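Local coordinates for rutinosidase (Aspergillus niger, PDB 6I1A), which hydrolyses beta-glycosidic bonds as a secreted family 5 glycoside hydrolase, with rutinosides such as rutin among its likely substrates, at residues 197-200 with 204-207; 265-270 with 285-290; 90-95 with 191-196. All blocks are in the same frame, centred on the assembly; numbering follows the deposited sequence.

Contact 1 of 3, residues 197-200 with 204-207. With NAG (2-acetamido-2-deoxy-beta-D-glucopyranose), chain F; EDO (1,2-ethanediol), chain O.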
ATOM      1  N   ASP A 197       1.316 -11.654  12.628  1.00 12.85           N
ATOM      2  CA  ASP A 197       0.857 -13.050  12.630  1.00 13.86           C
ATOM      3  C   ASP A 197       0.506 -13.524  11.242  1.00 13.78           C
ATOM      4  O   ASP A 197       0.000 -14.694  11.126  1.00 16.79           O
ATOM      5  CB  ASP A 197      -0.331 -13.287  13.562  1.00 13.85           C
ATOM      6  CG  ASP A 197      -1.573 -12.603  13.099  1.00 14.66           C
ATOM      7  OD1 ASP A 197      -1.464 -11.644  12.336  1.00 14.67           O
ATOM      8  OD2 ASP A 197      -2.690 -13.008  13.532  1.00 18.37           O
ATOM      9  N   ASN A 198       0.663 -12.720  10.185  1.00 13.22           N
ATOM     10  CA  ASN A 198       0.177 -13.109   8.830  1.00 13.57           C
ATOM     11  C   ASN A 198       1.270 -12.906   7.803  1.00 14.67           C
ATOM     12  O   ASN A 198       0.934 -12.716   6.595  1.00 15.20           O
ATOM     13  CB  ASN A 198      -1.065 -12.359   8.450  1.00 13.68           C
ATOM     14  CG  ASN A 198      -1.752 -12.960   7.251  1.00 15.76           C
ATOM     15  OD1 ASN A 198      -1.814 -14.184   7.121  1.00 17.30           O
ATOM     16  ND2 ASN A 198      -2.234 -12.087   6.342  1.00 14.88           N
ATOM     17  N   ASN A 199       2.532 -13.023   8.171  1.00 13.65           N
ATOM     18  CA  ASN A 199       3.683 -12.743   7.285  1.00 12.96           C
ATOM     19  C   ASN A 199       4.441 -14.016   6.882  1.00 12.84           C
ATOM     20  O   ASN A 199       5.633 -13.912   6.549  1.00 15.19           O
ATOM     21  CB  ASN A 199       4.592 -11.690   7.910  1.00 12.52           C
ATOM     22  CG  ASN A 199       5.201 -12.141   9.226  1.00 12.73           C
ATOM     23  OD1 ASN A 199       4.446 -12.616  10.070  1.00 13.37           O
ATOM     24  ND2 ASN A 199       6.492 -11.970   9.366  1.00 13.54           N
ATOM     25  N   THR A 200       3.763 -15.152   6.762  1.00 14.55           N
ATOM     26  CA  THR A 200       4.461 -16.338   6.204  1.00 16.07           C
ATOM     27  C   THR A 200       4.865 -16.051   4.758  1.00 16.28           C
ATOM     28  O   THR A 200       5.963 -16.475   4.378  1.00 18.04           O
ATOM     29  CB  THR A 200       3.633 -17.600   6.287  1.00 19.76           C
ATOM     30  OG1 THR A 200       2.426 -17.391   5.589  1.00 24.46           O
ATOM     31  CG2 THR A 200       3.274 -17.946   7.703  1.00 19.53           C
ATOM     32  N   VAL A 204       3.613  -9.218   2.436  1.00 14.06           N
ATOM     33  CA  VAL A 204       2.709  -8.387   3.263  1.00 14.60           C
ATOM     34  C   VAL A 204       3.470  -7.709   4.404  1.00 14.56           C
ATOM     35  O   VAL A 204       2.878  -6.885   5.118  1.00 15.05           O
ATOM     36  CB  VAL A 204       1.502  -9.132   3.818  1.00 16.15           C
ATOM     37  CG1 VAL A 204       0.625  -9.703   2.713  1.00 17.68           C
ATOM     38  CG2 VAL A 204       1.894 -10.182   4.833  1.00 18.53           C
ATOM     39  N   PHE A 205       4.722  -8.074   4.631  1.00 14.92           N
ATOM     40  CA  PHE A 205       5.422  -7.396   5.757  1.00 15.57           C
ATOM     41  C   PHE A 205       5.526  -5.915   5.403  1.00 15.59           C
ATOM     42  O   PHE A 205       5.633  -5.534   4.225  1.00 18.32           O
ATOM     43  CB  PHE A 205       6.794  -8.025   6.024  1.00 16.41           C
ATOM     44  CG  PHE A 205       7.267  -7.799   7.454  1.00 16.05           C
ATOM     45  CD1 PHE A 205       6.633  -8.391   8.516  1.00 15.01           C
ATOM     46  CD2 PHE A 205       8.306  -6.924   7.714  1.00 16.65           C
ATOM     47  CE1 PHE A 205       7.027  -8.135   9.819  1.00 16.56           C
ATOM     48  CE2 PHE A 205       8.720  -6.686   9.017  1.00 17.22           C
ATOM     49  CZ  PHE A 205       8.108  -7.329  10.053  1.00 16.53           C
ATOM     50  N   GLY A 206       5.477  -5.044   6.421  1.00 14.25           N
ATOM     51  CA  GLY A 206       5.416  -3.618   6.184  1.00 14.11           C
ATOM     52  C   GLY A 206       4.064  -3.033   5.857  1.00 15.06           C
ATOM     53  O   GLY A 206       4.021  -1.829   5.567  1.00 16.77           O
ATOM     54  N   THR A 207       3.026  -3.863   5.816  1.00 14.25           N
ATOM     55  CA  THR A 207       1.689  -3.425   5.438  1.00 13.02           C
ATOM     56  C   THR A 207       0.682  -3.834   6.513  1.00 13.57           C
ATOM     57  O   THR A 207       0.963  -4.750   7.342  1.00 12.35           O
ATOM     58  CB  THR A 207       1.220  -4.048   4.131  1.00 13.71           C
ATOM     59  OG1 THR A 207       0.725  -5.365   4.289  1.00 13.73           O
ATOM     60  CG2 THR A 207       2.285  -4.027   3.051  1.00 15.55           C
TER
HETATM   61  C1  NAG F 404      -2.866 -12.603   5.135  1.00 16.98           C
HETATM   62  C2  NAG F 404      -4.099 -11.772   4.749  1.00 17.41           C
HETATM   63  C3  NAG F 404      -4.581 -12.271   3.339  1.00 19.81           C
HETATM   64  C4  NAG F 404      -3.462 -12.206   2.330  1.00 19.54           C
HETATM   65  C5  NAG F 404      -2.314 -13.064   2.815  1.00 17.76           C
HETATM   66  C6  NAG F 404      -1.147 -13.044   1.873  1.00 18.63           C
HETATM   67  C7  NAG F 404      -5.461 -10.921   6.577  1.00 23.14           C
HETATM   68  C8  NAG F 404      -6.647 -11.195   7.483  1.00 22.86           C
HETATM   69  N2  NAG F 404      -5.136 -11.886   5.747  1.00 19.94           N
HETATM   70  O3  NAG F 404      -5.628 -11.368   2.903  1.00 22.86           O
HETATM   71  O4  NAG F 404      -3.932 -12.837   1.096  1.00 21.29           O
HETATM   72  O5  NAG F 404      -1.894 -12.508   4.105  1.00 16.03           O
HETATM   73  O6  NAG F 404      -0.162 -14.024   2.204  1.00 18.53           O
HETATM   74  O7  NAG F 404      -4.805  -9.872   6.674  1.00 23.22           O
HETATM   75  C1  EDO O 413      10.079 -15.925   8.248  1.00 25.70           C
HETATM   76  O1  EDO O 413      10.648 -16.118   6.949  1.00 36.48           O
HETATM   77  C2  EDO O 413       8.876 -15.084   8.050  1.00 25.28           C
HETATM   78  O2  EDO O 413       7.992 -15.548   7.037  1.00 26.26           O
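The amide of N199 and the ring of F205 lie alongside each other and point the same way, their planes 35° apart. N199 ND2 stands 3.7 Å from F205 CD1, an oblique approach. Both residues belong to the long loop that follows strand 187-190 of a TIM barrel, where 204-207 folds into a type II beta turn packed against 197-200. With chi1 at 63°, N199 sets its CG between the backbone N and the carbonyl carbon, which brings ND2 alongside F205 CD1. Its amide is gripped at both ends from elsewhere in the chain: ND2 bonds to the carbonyl O of N144 and OD1 accepts from W155 NE1, which fixes the rotation of the group beside the ring. F205 in turn meets F245 edge to face.

V204 splits its branches between backbone and sugar. CG2 presses on the carbonyl O of N198 at 3.2 Å, whereas CG1 reaches C6 of the N-acetylglucosamine at 3.9 Å. That sugar is the glycan of the Asn-Asn-Thr sequon 198-200, joined through N198 ND2 to its C1 by a 1.5 Å covalent bond. The same ND2 also bonds to the carbonyl O of L209. V203 of the second subunit packs on V204 as well.

Within the turn, G206 adopts the positive phi of the third position. The V204 carbonyl O takes two donors from one face of its plane: T207 N at 3.1 Å and T207 OG1 at 2.8 Å.

Contact 2 of 3, residues 265-270 with 285-290. With EDO (1,2-ethanediol), chain P.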
ATOM      1  N   THR A 265       5.756   4.639  14.620  1.00 10.48           N
ATOM      2  CA  THR A 265       5.588   4.195  13.241  1.00 10.72           C
ATOM      3  C   THR A 265       6.927   3.908  12.579  1.00  9.76           C
ATOM      4  O   THR A 265       7.911   4.577  12.901  1.00 11.31           O
ATOM      5  CB  THR A 265       4.794   5.208  12.416  1.00 11.55           C
ATOM      6  OG1 THR A 265       5.466   6.472  12.523  1.00 11.89           O
ATOM      7  CG2 THR A 265       3.349   5.293  12.866  1.00 12.62           C
ATOM      8  N   HIS A 266       6.959   2.871  11.763  1.00 10.88           N
ATOM      9  CA  HIS A 266       8.211   2.480  11.073  1.00 11.29           C
ATOM     10  C   HIS A 266       7.973   2.635   9.583  1.00 12.35           C
ATOM     11  O   HIS A 266       7.047   2.027   9.056  1.00 12.90           O
ATOM     12  CB  HIS A 266       8.579   1.019  11.376  1.00 11.07           C
ATOM     13  CG  HIS A 266       8.981   0.792  12.779  1.00 10.33           C
ATOM     14  ND1 HIS A 266       9.383  -0.464  13.243  1.00 11.64           N
ATOM     15  CD2 HIS A 266       9.076   1.632  13.824  1.00 10.27           C
ATOM     16  CE1 HIS A 266       9.685  -0.363  14.537  1.00 11.27           C
ATOM     17  NE2 HIS A 266       9.488   0.916  14.947  1.00 10.82           N
ATOM     18  N   HIS A 267       8.764   3.459   8.912  1.00 12.12           N
ATOM     19  CA  HIS A 267       8.570   3.743   7.467  1.00 12.57           C
ATOM     20  C   HIS A 267       9.840   3.434   6.692  1.00 11.36           C
ATOM     21  O   HIS A 267      10.859   4.129   6.903  1.00 12.90           O
ATOM     22  CB  HIS A 267       8.185   5.238   7.267  1.00 11.67           C
ATOM     23  CG  HIS A 267       6.883   5.604   7.887  1.00 12.24           C
ATOM     24  ND1 HIS A 267       5.736   4.881   7.692  1.00 12.39           N
ATOM     25  CD2 HIS A 267       6.591   6.630   8.727  1.00 13.32           C
ATOM     26  CE1 HIS A 267       4.752   5.493   8.372  1.00 13.13           C
ATOM     27  NE2 HIS A 267       5.244   6.550   9.034  1.00 12.59           N
ATOM     28  N   TYR A 268       9.747   2.461   5.813  1.00 11.67           N
ATOM     29  CA  TYR A 268      10.855   2.025   4.958  1.00 11.82           C
ATOM     30  C   TYR A 268      10.425   1.986   3.517  1.00 12.35           C
ATOM     31  O   TYR A 268       9.238   1.963   3.177  1.00 12.95           O
ATOM     32  CB  TYR A 268      11.344   0.645   5.428  1.00 12.26           C
ATOM     33  CG  TYR A 268      12.076   0.650   6.742  1.00 12.59           C
ATOM     34  CD1 TYR A 268      13.351   1.170   6.825  1.00 12.68           C
ATOM     35  CD2 TYR A 268      11.497   0.153   7.909  1.00 13.47           C
ATOM     36  CE1 TYR A 268      14.095   1.124   7.990  1.00 12.84           C
ATOM     37  CE2 TYR A 268      12.248   0.081   9.071  1.00 12.54           C
ATOM     38  CZ  TYR A 268      13.525   0.575   9.112  1.00 12.54           C
ATOM     39  OH  TYR A 268      14.291   0.412  10.266  1.00 13.86           O
ATOM     40  N   TYR A 269      11.428   1.997   2.654  1.00 12.16           N
ATOM     41  CA  TYR A 269      11.237   2.198   1.186  1.00 12.58           C
ATOM     42  C   TYR A 269      12.025   1.220   0.339  1.00 13.24           C
ATOM     43  O   TYR A 269      12.003   1.375  -0.882  1.00 13.53           O
ATOM     44  CB  TYR A 269      11.592   3.634   0.827  1.00 12.87           C
ATOM     45  CG  TYR A 269      10.864   4.609   1.700  1.00 12.16           C
ATOM     46  CD1 TYR A 269       9.537   4.976   1.498  1.00 12.66           C
ATOM     47  CD2 TYR A 269      11.512   5.180   2.777  1.00 13.81           C
ATOM     48  CE1 TYR A 269       8.855   5.793   2.381  1.00 12.20           C
ATOM     49  CE2 TYR A 269      10.851   5.995   3.672  1.00 13.17           C
ATOM     50  CZ  TYR A 269       9.513   6.305   3.494  1.00 11.35           C
ATOM     51  OH  TYR A 269       8.819   7.087   4.360  1.00 12.42           O
ATOM     52  N   TYR A 270      12.712   0.255   0.936  1.00 13.11           N
ATOM     53  CA  TYR A 270      13.791  -0.501   0.254  1.00 13.12           C
ATOM     54  C   TYR A 270      13.247  -1.723  -0.473  1.00 14.11           C
ATOM     55  O   TYR A 270      14.018  -2.363  -1.235  1.00 14.53           O
ATOM     56  CB  TYR A 270      14.903  -0.907   1.238  1.00 14.20           C
ATOM     57  CG  TYR A 270      14.454  -1.786   2.379  1.00 14.48           C
ATOM     58  CD1 TYR A 270      14.297  -3.156   2.245  1.00 15.30           C
ATOM     59  CD2 TYR A 270      14.171  -1.261   3.623  1.00 13.52           C
ATOM     60  CE1 TYR A 270      13.810  -3.938   3.290  1.00 16.93           C
ATOM     61  CE2 TYR A 270      13.719  -2.033   4.691  1.00 13.83           C
ATOM     62  CZ  TYR A 270      13.566  -3.387   4.530  1.00 17.31           C
ATOM     63  OH  TYR A 270      13.129  -4.176   5.611  1.00 19.31           O
ATOM     64  N   LEU A 285       6.680  11.940   2.124  1.00 12.51           N
ATOM     65  CA  LEU A 285       5.535  12.819   2.369  1.00 13.28           C
ATOM     66  C   LEU A 285       4.224  12.008   2.358  1.00 12.28           C
ATOM     67  O   LEU A 285       3.347  12.292   3.195  1.00 12.59           O
ATOM     68  CB  LEU A 285       5.505  13.947   1.326  1.00 13.58           C
ATOM     69  CG  LEU A 285       4.374  14.973   1.481  1.00 16.08           C
ATOM     70  CD1 LEU A 285       4.471  15.658   2.829  1.00 15.57           C
ATOM     71  CD2 LEU A 285       4.436  15.994   0.358  1.00 18.36           C
ATOM     72  N   ALA A 286       4.074  11.005   1.510  1.00 12.56           N
ATOM     73  CA  ALA A 286       2.864  10.172   1.481  1.00 12.44           C
ATOM     74  C   ALA A 286       2.658   9.478   2.842  1.00 12.44           C
ATOM     75  O   ALA A 286       1.538   9.468   3.422  1.00 13.02           O
ATOM     76  CB  ALA A 286       2.916   9.168   0.344  1.00 14.08           C
ATOM     77  N   ASP A 287       3.718   8.925   3.402  1.00 12.05           N
ATOM     78  CA  ASP A 287       3.639   8.275   4.712  1.00 12.82           C
ATOM     79  C   ASP A 287       3.220   9.290   5.753  1.00 13.26           C
ATOM     80  O   ASP A 287       2.390   9.016   6.631  1.00 13.86           O
ATOM     81  CB  ASP A 287       4.981   7.626   5.069  1.00 12.36           C
ATOM     82  CG  ASP A 287       5.280   6.349   4.314  1.00 13.90           C
ATOM     83  OD1 ASP A 287       4.337   5.743   3.723  1.00 14.57           O
ATOM     84  OD2 ASP A 287       6.437   5.925   4.341  1.00 13.23           O
ATOM     85  N   ALA A 288       3.845  10.460   5.756  1.00 12.70           N
ATOM     86  CA  ALA A 288       3.531  11.441   6.784  1.00 11.85           C
ATOM     87  C   ALA A 288       2.079  11.920   6.658  1.00 12.82           C
ATOM     88  O   ALA A 288       1.375  12.151   7.679  1.00 13.50           O
ATOM     89  CB  ALA A 288       4.446  12.659   6.723  1.00 13.05           C
ATOM     90  N   ARG A 289       1.618  12.183   5.443  1.00 12.84           N
ATOM     91  CA  ARG A 289       0.264  12.704   5.220  1.00 12.71           C
ATOM     92  C   ARG A 289      -0.797  11.685   5.590  1.00 12.98           C
ATOM     93  O   ARG A 289      -1.863  12.105   6.136  1.00 14.83           O
ATOM     94  CB  ARG A 289       0.038  13.164   3.793  1.00 12.60           C
ATOM     95  CG  ARG A 289       0.817  14.419   3.467  1.00 14.96           C
ATOM     96  CD  ARG A 289       0.400  15.101   2.183  1.00 16.18           C
ATOM     97  NE  ARG A 289       0.684  14.272   1.016  1.00 15.78           N
ATOM     98  CZ  ARG A 289       0.899  14.755  -0.178  1.00 17.84           C
ATOM     99  NH1 ARG A 289       0.836  16.042  -0.422  1.00 18.58           N
ATOM    100  NH2 ARG A 289       1.184  13.928  -1.170  1.00 18.07           N
ATOM    101  N   GLU A 290      -0.564  10.387   5.350  1.00 11.84           N
ATOM    102  CA  GLU A 290      -1.659   9.388   5.485  1.00 12.79           C
ATOM    103  C   GLU A 290      -1.457   8.490   6.690  1.00 13.42           C
ATOM    104  O   GLU A 290      -2.445   7.757   7.017  1.00 15.06           O
ATOM    105  CB  GLU A 290      -1.747   8.527   4.229  1.00 12.23           C
ATOM    106  CG  GLU A 290      -1.693   9.294   2.934  1.00 13.53           C
ATOM    107  CD  GLU A 290      -2.705  10.412   2.760  1.00 13.75           C
ATOM    108  OE1 GLU A 290      -3.721  10.492   3.496  1.00 14.21           O
ATOM    109  OE2 GLU A 290      -2.479  11.289   1.855  1.00 13.27           O
TER
HETATM  110  C1  EDO P 414      -5.147   6.416   5.118  1.00 35.15           C
HETATM  111  O1  EDO P 414      -4.961   7.655   5.850  1.00 38.49           O
HETATM  112  C2  EDO P 414      -6.390   5.758   5.593  1.00 30.56           C
HETATM  113  O2  EDO P 414      -6.642   5.934   6.994  1.00 36.12           O
HETATM  114  O   HOH W   1       6.800   3.306   3.649  1.00 15.80           O
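D287 meets both H267 and Y269, tying helix 280-290 to strand 261-269 within a beta-alpha-beta unit of the TIM barrel that continues into strand 299-308.

The apolar part is a CH-pi contact. D287 CB sits 3.8 Å from the centroid of the H267 ring and 7° off its normal, almost exactly over the centre. The two side chains slide past each other in opposite directions, and the carboxylate lies stacked on the imidazole at 24° between planes. W328 of helix 317-331 also meets the H267 ring.

The hydrogen bonds gather on D287 OD2. Y269 sends its hydroxyl in from the opposite direction, and its OH donates to D287 OD2 over 2.7 Å on the anti side of the carboxylate, 23° out of plane. A water donates to the same D287 OD2 at 2.7 Å and, with its other hydrogen, to the Y268 carbonyl O at 2.8 Å, so that the strand backbone is joined to the helix as well.

Charge pairing involves the other oxygen, D287 OD1, which forms a salt bridge to K291. With that lysine and two donors at OD2, the buried carboxylate is probably kept ionised. Farther along the helix, R289 and E290 form reciprocal salt bridges with E290 and R289 of the second subunit, through R289 NH2 and E290 OE1.

Contact 3 of 3, residues 90-95 with 191-196. With EDO (1,2-ethanediol), chain K.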
ATOM      1  N   VAL A  90      17.704  11.966  20.986  1.00 13.33           N
ATOM      2  CA  VAL A  90      16.932  10.770  21.411  1.00 12.75           C
ATOM      3  C   VAL A  90      17.697   9.531  21.007  1.00 11.96           C
ATOM      4  O   VAL A  90      18.213   9.487  19.851  1.00 13.16           O
ATOM      5  CB  VAL A  90      15.559  10.758  20.734  1.00 13.81           C
ATOM      6  CG1 VAL A  90      14.781   9.505  21.085  1.00 15.07           C
ATOM      7  CG2 VAL A  90      14.781  12.002  21.096  1.00 14.02           C
ATOM      8  N   LEU A  91      17.779   8.546  21.880  1.00 10.99           N
ATOM      9  CA  LEU A  91      18.357   7.240  21.570  1.00 12.34           C
ATOM     10  C   LEU A  91      17.277   6.198  21.699  1.00 13.01           C
ATOM     11  O   LEU A  91      16.703   6.069  22.795  1.00 13.36           O
ATOM     12  CB  LEU A  91      19.539   6.886  22.473  1.00 13.16           C
ATOM     13  CG  LEU A  91      20.713   7.876  22.488  1.00 13.15           C
ATOM     14  CD1 LEU A  91      21.728   7.526  23.554  1.00 13.69           C
ATOM     15  CD2 LEU A  91      21.359   7.969  21.130  1.00 14.20           C
ATOM     16  N   ARG A  92      16.985   5.479  20.639  1.00 11.60           N
ATOM     17  CA  ARG A  92      16.102   4.303  20.726  1.00 11.37           C
ATOM     18  C   ARG A  92      16.999   3.098  20.808  1.00 10.86           C
ATOM     19  O   ARG A  92      17.921   2.924  19.959  1.00 11.30           O
ATOM     20  CB  ARG A  92      15.185   4.213  19.526  1.00 11.82           C
ATOM     21  CG  ARG A  92      14.306   2.968  19.543  1.00 11.12           C
ATOM     22  CD  ARG A  92      13.158   3.055  18.574  1.00 11.08           C
ATOM     23  NE  ARG A  92      12.233   1.934  18.537  1.00 11.43           N
ATOM     24  CZ  ARG A  92      12.285   0.879  17.734  1.00 10.97           C
ATOM     25  NH1 ARG A  92      13.292   0.696  16.874  1.00 11.35           N
ATOM     26  NH2 ARG A  92      11.261   0.017  17.753  1.00 12.13           N
ATOM     27  N   ILE A  93      16.837   2.257  21.827  1.00 11.48           N
ATOM     28  CA  ILE A  93      17.738   1.155  22.134  1.00 11.68           C
ATOM     29  C   ILE A  93      17.018  -0.178  22.079  1.00 12.02           C
ATOM     30  O   ILE A  93      16.343  -0.579  23.063  1.00 11.98           O
ATOM     31  CB  ILE A  93      18.500   1.353  23.466  1.00 12.43           C
ATOM     32  CG1 ILE A  93      19.088   2.748  23.598  1.00 13.87           C
ATOM     33  CG2 ILE A  93      19.522   0.257  23.578  1.00 13.15           C
ATOM     34  CD1 ILE A  93      19.867   3.013  24.855  1.00 15.42           C
ATOM     35  N   PRO A  94      17.090  -0.904  20.955  1.00 11.83           N
ATOM     36  CA  PRO A  94      16.509  -2.233  20.828  1.00 11.45           C
ATOM     37  C   PRO A  94      17.289  -3.226  21.693  1.00 12.82           C
ATOM     38  O   PRO A  94      18.515  -3.281  21.649  1.00 13.90           O
ATOM     39  CB  PRO A  94      16.643  -2.572  19.334  1.00 12.59           C
ATOM     40  CG  PRO A  94      16.758  -1.228  18.690  1.00 12.95           C
ATOM     41  CD  PRO A  94      17.577  -0.395  19.652  1.00 12.08           C
ATOM     42  N   THR A  95      16.541  -4.011  22.469  1.00 11.33           N
ATOM     43  CA  THR A  95      17.101  -5.069  23.316  1.00 11.79           C
ATOM     44  C   THR A  95      16.379  -6.374  22.996  1.00 11.81           C
ATOM     45  O   THR A  95      15.193  -6.375  22.579  1.00 12.43           O
ATOM     46  CB  THR A  95      16.954  -4.713  24.792  1.00 12.35           C
ATOM     47  OG1 THR A  95      15.581  -4.686  25.237  1.00 13.44           O
ATOM     48  CG2 THR A  95      17.587  -3.394  25.161  1.00 13.16           C
ATOM     49  N   PRO A 191       7.137  -1.690  24.658  1.00 11.72           N
ATOM     50  CA  PRO A 191       7.079  -3.100  25.067  1.00 11.05           C
ATOM     51  C   PRO A 191       6.905  -4.153  23.974  1.00 11.56           C
ATOM     52  O   PRO A 191       6.868  -5.348  24.263  1.00 11.79           O
ATOM     53  CB  PRO A 191       5.813  -3.063  25.963  1.00 11.44           C
ATOM     54  CG  PRO A 191       4.918  -2.083  25.308  1.00 12.53           C
ATOM     55  CD  PRO A 191       5.895  -0.971  24.923  1.00 11.71           C
ATOM     56  N   ILE A 192       6.821  -3.708  22.719  1.00 11.05           N
ATOM     57  CA  ILE A 192       6.772  -4.672  21.600  1.00 11.65           C
ATOM     58  C   ILE A 192       7.291  -3.961  20.352  1.00 11.21           C
ATOM     59  O   ILE A 192       7.231  -2.717  20.279  1.00 11.32           O
ATOM     60  CB  ILE A 192       5.337  -5.239  21.397  1.00 10.87           C
ATOM     61  CG1 ILE A 192       5.332  -6.569  20.614  1.00 11.78           C
ATOM     62  CG2 ILE A 192       4.402  -4.224  20.782  1.00 12.83           C
ATOM     63  CD1 ILE A 192       4.024  -7.358  20.820  1.00 12.39           C
ATOM     64  N   ASN A 193       7.745  -4.770  19.390  1.00 10.36           N
ATOM     65  CA  ASN A 193       8.253  -4.244  18.100  1.00 10.60           C
ATOM     66  C   ASN A 193       7.754  -5.112  16.971  1.00 10.41           C
ATOM     67  O   ASN A 193       7.995  -6.337  16.968  1.00 11.06           O
ATOM     68  CB  ASN A 193       9.769  -4.242  18.117  1.00 10.71           C
ATOM     69  CG  ASN A 193      10.316  -3.678  16.824  1.00 11.06           C
ATOM     70  OD1 ASN A 193      10.310  -2.464  16.645  1.00 11.50           O
ATOM     71  ND2 ASN A 193      10.786  -4.556  15.927  1.00 11.79           N
ATOM     72  N   GLU A 194       7.020  -4.535  16.012  1.00 10.62           N
ATOM     73  CA  GLU A 194       6.594  -5.174  14.758  1.00 11.40           C
ATOM     74  C   GLU A 194       5.979  -6.558  14.987  1.00 11.12           C
ATOM     75  O   GLU A 194       6.345  -7.530  14.313  1.00 11.62           O
ATOM     76  CB  GLU A 194       7.742  -5.191  13.748  1.00 11.61           C
ATOM     77  CG  GLU A 194       8.200  -3.825  13.344  1.00 11.69           C
ATOM     78  CD  GLU A 194       9.329  -3.846  12.318  1.00 12.09           C
ATOM     79  OE1 GLU A 194       9.703  -4.908  11.784  1.00 12.97           O
ATOM     80  OE2 GLU A 194       9.752  -2.686  11.914  1.00 12.68           O
ATOM     81  N   PRO A 195       4.938  -6.661  15.845  1.00 11.56           N
ATOM     82  CA  PRO A 195       4.208  -7.922  15.923  1.00 11.73           C
ATOM     83  C   PRO A 195       3.517  -8.196  14.586  1.00 11.85           C
ATOM     84  O   PRO A 195       2.938  -7.278  13.966  1.00 12.04           O
ATOM     85  CB  PRO A 195       3.190  -7.667  17.062  1.00 12.64           C
ATOM     86  CG  PRO A 195       2.988  -6.157  17.031  1.00 12.95           C
ATOM     87  CD  PRO A 195       4.332  -5.600  16.650  1.00 11.92           C
ATOM     88  N   ALA A 196       3.512  -9.445  14.141  1.00 12.19           N
ATOM     89  CA  ALA A 196       2.906  -9.843  12.857  1.00 12.10           C
ATOM     90  C   ALA A 196       2.578 -11.321  12.917  1.00 12.40           C
ATOM     91  O   ALA A 196       3.476 -12.098  13.208  1.00 13.68           O
ATOM     92  CB  ALA A 196       3.835  -9.509  11.739  1.00 12.89           C
TER
HETATM   93  C1  EDO K 409      11.763  -4.656   9.053  1.00 23.00           C
HETATM   94  O1  EDO K 409      11.874  -4.959  10.415  1.00 18.38           O
HETATM   95  C2  EDO K 409      11.576  -3.190   8.870  1.00 23.05           C
HETATM   96  O2  EDO K 409      10.254  -2.720   9.258  1.00 22.34           O
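R92 NH2 donates to N193 OD1 over 2.9 Å, and this bond carries the buried contact, which covers just 60 Å² in all. The amide oxygen lies at the guanidinium edge, in its plane, whereas the donor stands 31° out of the amide carbonyl plane; the N-H...O angle of 145° leaves the bond somewhat bent. R92 spans the gap because its chain is extended from CG to NE, with CG also anti to the backbone N (chi1 177°). The guanidinium is held on several sides: NE, NH1 and NH2 form salt bridges with E190, E303 and D264, and NH1 also hydrogen-bonds to N26.

R92 lies on strand 90-95 of the TIM barrel, and the Asn-Glu-Pro sequence 193-195 follows strand 187-190. In glycoside hydrolase family 5 this signature carries the acid/base glutamate; E194 is probably that residue by family resemblance.

Beyond N193 the packing stops, for E194 makes no contact with 90-95. Its extended side chain leads off to a bound 1,2-ethanediol, probably from the crystallisation liquor. The diol donates from O1 to E194 OE1 at 2.6 Å and from O2 to E194 OE2 at 2.7 Å; OE2 also bonds to H266 ND1.

Contact 3 lies near the middle of the chain, its centre about 4 Å from the chain centre, and touches both others, chiefly through the Asn-Glu-Pro sequence of the presumed active site. Contact 2 reaches it through H266, whose ND1 is 2.6 Å from E194 OE2, probably a hydrogen bond, while H266 CE1 packs 3.0 Å from N193 OD1. Contact 1 lies farther along the same loop as 191-196, F205 CZ lying 3.4 Å from E194 OE1. Contacts 1 and 2 do not meet: their nearest atoms are about 6 Å apart and their centres about 17 Å. Contact 1 thus runs from the glycan at N198 inward to E194, whereas the strand of contact 2 sends H267 and Y269 to the helix and H266 to E194.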